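Local atomic coordinates of leucyl-trna synthetase (Plasmodium knowlesi, PDB entry 5FOF), a protein that probably hydrolyses wrongly charged tRNA(Leu), as the isolated editing domain of a cytosolic enzyme that joins leucine to its tRNA. Residues F96-G108 and L169-G181. Sequence-based numbering, arbitrary orientation.
Sequences FVNPGEYYYVTLG and LILMKIKGEELVG
Val-105 CG2 rests against Met-172 CG at 3.8 Å, the two side chains running side by side on one face of the sheet, where strand 137-141 backs the valine and helix 43-55 the methionine. Next to them Leu-107 meets Leu-171 at about a right angle, CG to CD1. In the preceding strand, Val-97 CG1 and CG2 lie loosely against Leu-179 CD1 and Val-180 CG2. Strand 102-108 lies between 170-175 and 137-141 in the editing domain's mixed sheet, antiparallel to both; Tyr-103 and Ile-174 form a hydrogen-bonded pair, Tyr-103 N donating to Ile-174 O at 2.8 Å and Ile-174 N to Tyr-103 O. Beyond the strand, Gly-176 N donates to Glu-101 O at 3.0 Å and Glu-177 N uses an in-plane lone pair of Pro-99 O. The Tyr-103 hydroxyl receives Asn-98 N, almost straight at 175°, and also bonds Ala-209 O. The Tyr-102 ring lies between Lys-175 CG, 3.9 Å from its centroid, and Lys-173 CE. On the other face, beside helix 143-151, Lys-173 stretches out fully (chi1 173°) along Tyr-104, its NZ making a weak 3.4 Å bond to Tyr-104 OH. Just before Ile-170, Thr-106 OG1 donates to Leu-169 O at 2.7 Å.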
loop_
_atom_site.group_PDB
_atom_site.type_symbol
_atom_site.label_atom_id
_atom_site.label_comp_id
_atom_site.label_asym_id
_atom_site.label_seq_id
_atom_site.Cartn_x
_atom_site.Cartn_y
_atom_site.Cartn_z
ATOM N N PHE A 96 -4.573 -2.677 3.267
ATOM C CA PHE A 96 -5.076 -3.967 2.803
ATOM C C PHE A 96 -4.001 -4.766 2.094
ATOM O O PHE A 96 -3.250 -4.236 1.276
ATOM C CB PHE A 96 -6.257 -3.794 1.844
ATOM C CG PHE A 96 -7.560 -3.379 2.498
ATOM C CD1 PHE A 96 -8.046 -4.028 3.637
ATOM C CD2 PHE A 96 -8.345 -2.387 1.908
ATOM C CE1 PHE A 96 -9.247 -3.660 4.214
ATOM C CE2 PHE A 96 -9.547 -2.007 2.475
ATOM C CZ PHE A 96 -9.998 -2.653 3.636
ATOM N N VAL A 97 -3.949 -6.046 2.431
ATOM C CA VAL A 97 -3.205 -7.061 1.695
ATOM C C VAL A 97 -4.149 -8.230 1.349
ATOM O O VAL A 97 -5.255 -8.343 1.894
ATOM C CB VAL A 97 -2.000 -7.571 2.489
ATOM C CG1 VAL A 97 -1.018 -6.442 2.724
ATOM C CG2 VAL A 97 -2.419 -8.199 3.814
ATOM N N ASN A 98 -3.726 -9.067 0.407
ATOM C CA ASN A 98 -4.455 -10.276 0.068
ATOM C C ASN A 98 -3.906 -11.375 0.959
ATOM O O ASN A 98 -2.722 -11.699 0.875
ATOM C CB ASN A 98 -4.290 -10.628 -1.427
ATOM C CG ASN A 98 -5.240 -11.751 -1.885
ATOM O OD1 ASN A 98 -5.547 -12.682 -1.133
ATOM N ND2 ASN A 98 -5.695 -11.667 -3.125
ATOM N N PRO A 99 -4.756 -11.970 1.810
ATOM C CA PRO A 99 -4.237 -12.956 2.773
ATOM C C PRO A 99 -3.813 -14.293 2.163
ATOM O O PRO A 99 -2.923 -14.954 2.693
ATOM C CB PRO A 99 -5.398 -13.150 3.732
ATOM C CG PRO A 99 -6.602 -12.826 2.925
ATOM C CD PRO A 99 -6.201 -11.754 1.969
ATOM N N GLY A 100 -4.443 -14.680 1.054
ATOM C CA GLY A 100 -4.128 -15.935 0.377
ATOM C C GLY A 100 -2.827 -15.957 -0.401
ATOM O O GLY A 100 -2.267 -17.024 -0.627
ATOM N N GLU A 101 -2.334 -14.795 -0.800
ATOM C CA GLU A 101 -1.225 -14.709 -1.748
ATOM C C GLU A 101 0.081 -14.324 -1.060
ATOM O O GLU A 101 0.071 -13.820 0.064
ATOM C CB GLU A 101 -1.575 -13.670 -2.808
ATOM C CG GLU A 101 -2.952 -13.865 -3.444
ATOM C CD GLU A 101 -3.019 -15.036 -4.412
ATOM O OE1 GLU A 101 -1.949 -15.575 -4.807
ATOM O OE2 GLU A 101 -4.165 -15.397 -4.784
ATOM N N TYR A 102 1.192 -14.548 -1.756
ATOM C CA TYR A 102 2.536 -14.284 -1.230
ATOM C C TYR A 102 3.031 -12.857 -1.506
ATOM O O TYR A 102 2.796 -12.291 -2.577
ATOM C CB TYR A 102 3.558 -15.296 -1.798
ATOM C CG TYR A 102 3.451 -16.671 -1.166
ATOM C CD1 TYR A 102 3.999 -16.925 0.102
ATOM C CD2 TYR A 102 2.786 -17.716 -1.817
ATOM C CE1 TYR A 102 3.897 -18.178 0.694
ATOM C CE2 TYR A 102 2.674 -18.971 -1.232
ATOM C CZ TYR A 102 3.230 -19.197 0.021
ATOM O OH TYR A 102 3.119 -20.438 0.599
ATOM N N TYR A 103 3.718 -12.298 -0.508
ATOM C CA TYR A 103 4.388 -11.004 -0.587
ATOM C C TYR A 103 5.862 -11.224 -0.345
ATOM O O TYR A 103 6.221 -12.210 0.273
ATOM C CB TYR A 103 3.794 -10.037 0.441
ATOM C CG TYR A 103 2.399 -9.607 0.049
ATOM C CD1 TYR A 103 1.304 -10.360 0.409
ATOM C CD2 TYR A 103 2.189 -8.467 -0.732
ATOM C CE1 TYR A 103 0.036 -9.993 0.031
ATOM C CE2 TYR A 103 0.924 -8.088 -1.114
ATOM C CZ TYR A 103 -0.151 -8.865 -0.742
ATOM O OH TYR A 103 -1.430 -8.508 -1.101
ATOM N N TYR A 104 6.702 -10.306 -0.830
ATOM C CA TYR A 104 8.155 -10.486 -0.854
ATOM C C TYR A 104 8.828 -9.363 -0.077
ATOM O O TYR A 104 8.439 -8.200 -0.192
ATOM C CB TYR A 104 8.657 -10.538 -2.305
ATOM C CG TYR A 104 8.298 -11.835 -3.003
ATOM C CD1 TYR A 104 6.986 -12.095 -3.418
ATOM C CD2 TYR A 104 9.259 -12.826 -3.217
ATOM C CE1 TYR A 104 6.649 -13.294 -4.025
ATOM C CE2 TYR A 104 8.935 -14.024 -3.837
ATOM C CZ TYR A 104 7.629 -14.252 -4.244
ATOM O OH TYR A 104 7.301 -15.447 -4.862
ATOM N N VAL A 105 9.836 -9.714 0.709
ATOM C CA VAL A 105 10.487 -8.781 1.617
ATOM C C VAL A 105 11.899 -8.581 1.120
ATOM O O VAL A 105 12.642 -9.548 0.937
ATOM C CB VAL A 105 10.472 -9.323 3.056
ATOM C CG1 VAL A 105 11.165 -8.373 4.013
ATOM C CG2 VAL A 105 9.032 -9.547 3.494
ATOM N N THR A 106 12.265 -7.332 0.879
ATOM C CA THR A 106 13.561 -7.015 0.269
ATOM C C THR A 106 14.142 -5.779 0.931
ATOM O O THR A 106 13.566 -5.240 1.863
ATOM C CB THR A 106 13.438 -6.860 -1.285
ATOM O OG1 THR A 106 14.731 -6.668 -1.882
ATOM C CG2 THR A 106 12.525 -5.704 -1.685
ATOM N N LEU A 107 15.304 -5.364 0.466
ATOM C CA LEU A 107 15.944 -4.146 0.918
ATOM C C LEU A 107 15.974 -3.162 -0.238
ATOM O O LEU A 107 16.242 -3.544 -1.368
ATOM C CB LEU A 107 17.369 -4.457 1.346
ATOM C CG LEU A 107 17.502 -5.314 2.599
ATOM C CD1 LEU A 107 18.911 -5.854 2.734
ATOM C CD2 LEU A 107 17.136 -4.502 3.831
ATOM N N GLY A 108 15.707 -1.893 0.050
ATOM C CA GLY A 108 15.778 -0.833 -0.958
ATOM C C GLY A 108 16.142 0.513 -0.381
ATOM O O GLY A 108 16.455 0.638 0.809
ATOM N N LEU A 169 17.715 -9.497 -3.954
ATOM C CA LEU A 169 17.912 -10.008 -2.587
ATOM C C LEU A 169 16.567 -10.086 -1.863
ATOM O O LEU A 169 15.974 -9.056 -1.544
ATOM C CB LEU A 169 18.890 -9.129 -1.802
ATOM C CG LEU A 169 19.191 -9.512 -0.341
ATOM C CD1 LEU A 169 19.319 -11.016 -0.131
ATOM C CD2 LEU A 169 20.461 -8.820 0.148
ATOM N N ILE A 170 16.094 -11.306 -1.612
ATOM C CA ILE A 170 14.798 -11.537 -0.972
ATOM C C ILE A 170 15.047 -12.065 0.429
ATOM O O ILE A 170 15.575 -13.152 0.578
ATOM C CB ILE A 170 13.961 -12.550 -1.785
ATOM C CG1 ILE A 170 13.732 -12.033 -3.216
ATOM C CG2 ILE A 170 12.627 -12.848 -1.112
ATOM C CD1 ILE A 170 13.146 -10.633 -3.298
ATOM N N LEU A 171 14.666 -11.306 1.452
ATOM C CA LEU A 171 14.897 -11.736 2.832
ATOM C C LEU A 171 13.906 -12.810 3.238
ATOM O O LEU A 171 14.269 -13.752 3.956
ATOM C CB LEU A 171 14.833 -10.573 3.813
ATOM C CG LEU A 171 15.865 -9.458 3.612
ATOM C CD1 LEU A 171 15.496 -8.253 4.470
ATOM C CD2 LEU A 171 17.282 -9.916 3.933
ATOM N N MET A 172 12.659 -12.673 2.793
ATOM C CA MET A 172 11.671 -13.716 3.016
ATOM C C MET A 172 10.467 -13.594 2.105
ATOM O O MET A 172 10.257 -12.586 1.482
ATOM C CB MET A 172 11.231 -13.744 4.496
ATOM C CG MET A 172 9.943 -13.012 4.862
ATOM S SD MET A 172 9.511 -13.062 6.620
ATOM C CE MET A 172 10.015 -14.733 7.059
ATOM N N LYS A 173 9.668 -14.646 2.094
ATOM C CA LYS A 173 8.460 -14.762 1.293
ATOM C C LYS A 173 7.352 -15.208 2.242
ATOM O O LYS A 173 7.462 -16.273 2.852
ATOM C CB LYS A 173 8.734 -15.811 0.234
ATOM C CG LYS A 173 7.586 -16.252 -0.654
ATOM C CD LYS A 173 8.157 -17.248 -1.666
ATOM C CE LYS A 173 7.120 -17.863 -2.582
ATOM N NZ LYS A 173 7.806 -18.555 -3.707
ATOM N N ILE A 174 6.312 -14.393 2.406
ATOM C CA ILE A 174 5.227 -14.726 3.331
ATOM C C ILE A 174 3.854 -14.389 2.790
ATOM O O ILE A 174 3.699 -13.444 2.020
ATOM C CB ILE A 174 5.379 -14.017 4.693
ATOM C CG1 ILE A 174 5.829 -12.567 4.497
ATOM C CG2 ILE A 174 6.347 -14.782 5.578
ATOM C CD1 ILE A 174 5.535 -11.696 5.693
ATOM N N LYS A 175 2.866 -15.158 3.236
ATOM C CA LYS A 175 1.490 -14.935 2.844
ATOM C C LYS A 175 0.988 -13.718 3.589
ATOM O O LYS A 175 1.399 -13.466 4.713
ATOM C CB LYS A 175 0.589 -16.146 3.151
ATOM C CG LYS A 175 0.703 -17.306 2.174
ATOM C CD LYS A 175 -0.556 -18.170 2.186
ATOM C CE LYS A 175 -0.395 -19.437 1.344
ATOM N NZ LYS A 175 -1.711 -20.079 1.042
ATOM N N GLY A 176 0.089 -12.982 2.954
ATOM C CA GLY A 176 -0.489 -11.792 3.536
ATOM C C GLY A 176 -1.163 -12.022 4.873
ATOM O O GLY A 176 -1.253 -11.089 5.663
ATOM N N GLU A 177 -1.675 -13.241 5.074
ATOM C CA GLU A 177 -2.114 -13.788 6.373
ATOM C C GLU A 177 -1.224 -13.379 7.523
ATOM O O GLU A 177 -1.700 -12.973 8.561
ATOM C CB GLU A 177 -2.027 -15.322 6.344
ATOM C CG GLU A 177 -3.275 -16.058 5.909
ATOM C CD GLU A 177 -3.078 -17.558 5.902
ATOM O OE1 GLU A 177 -1.957 -18.034 5.577
ATOM O OE2 GLU A 177 -4.061 -18.258 6.219
ATOM N N GLU A 178 0.075 -13.551 7.318
ATOM C CA GLU A 178 1.080 -13.323 8.345
ATOM C C GLU A 178 1.187 -11.851 8.725
ATOM O O GLU A 178 1.431 -11.530 9.876
ATOM C CB GLU A 178 2.444 -13.842 7.875
ATOM C CG GLU A 178 2.496 -15.340 7.564
ATOM C CD GLU A 178 2.216 -16.221 8.777
ATOM O OE1 GLU A 178 2.821 -15.979 9.847
ATOM O OE2 GLU A 178 1.398 -17.164 8.657
ATOM N N LEU A 179 0.984 -10.968 7.759
ATOM C CA LEU A 179 1.028 -9.523 7.994
ATOM C C LEU A 179 -0.230 -8.986 8.675
ATOM O O LEU A 179 -0.190 -7.924 9.272
ATOM C CB LEU A 179 1.234 -8.768 6.671
ATOM C CG LEU A 179 2.416 -9.189 5.815
ATOM C CD1 LEU A 179 2.414 -8.423 4.518
ATOM C CD2 LEU A 179 3.712 -8.966 6.565
ATOM N N VAL A 180 -1.351 -9.681 8.567
ATOM C CA VAL A 180 -2.607 -9.136 9.085
ATOM C C VAL A 180 -2.508 -8.869 10.591
ATOM O O VAL A 180 -1.924 -9.646 11.340
ATOM C CB VAL A 180 -3.809 -10.035 8.720
ATOM C CG1 VAL A 180 -5.069 -9.683 9.509
ATOM C CG2 VAL A 180 -4.097 -9.892 7.237
ATOM N N GLY A 181 -3.066 -7.737 11.001
ATOM C CA GLY A 181 -3.003 -7.277 12.374
ATOM C C GLY A 181 -1.785 -6.459 12.765
ATOM O O GLY A 181 -1.786 -5.883 13.847
#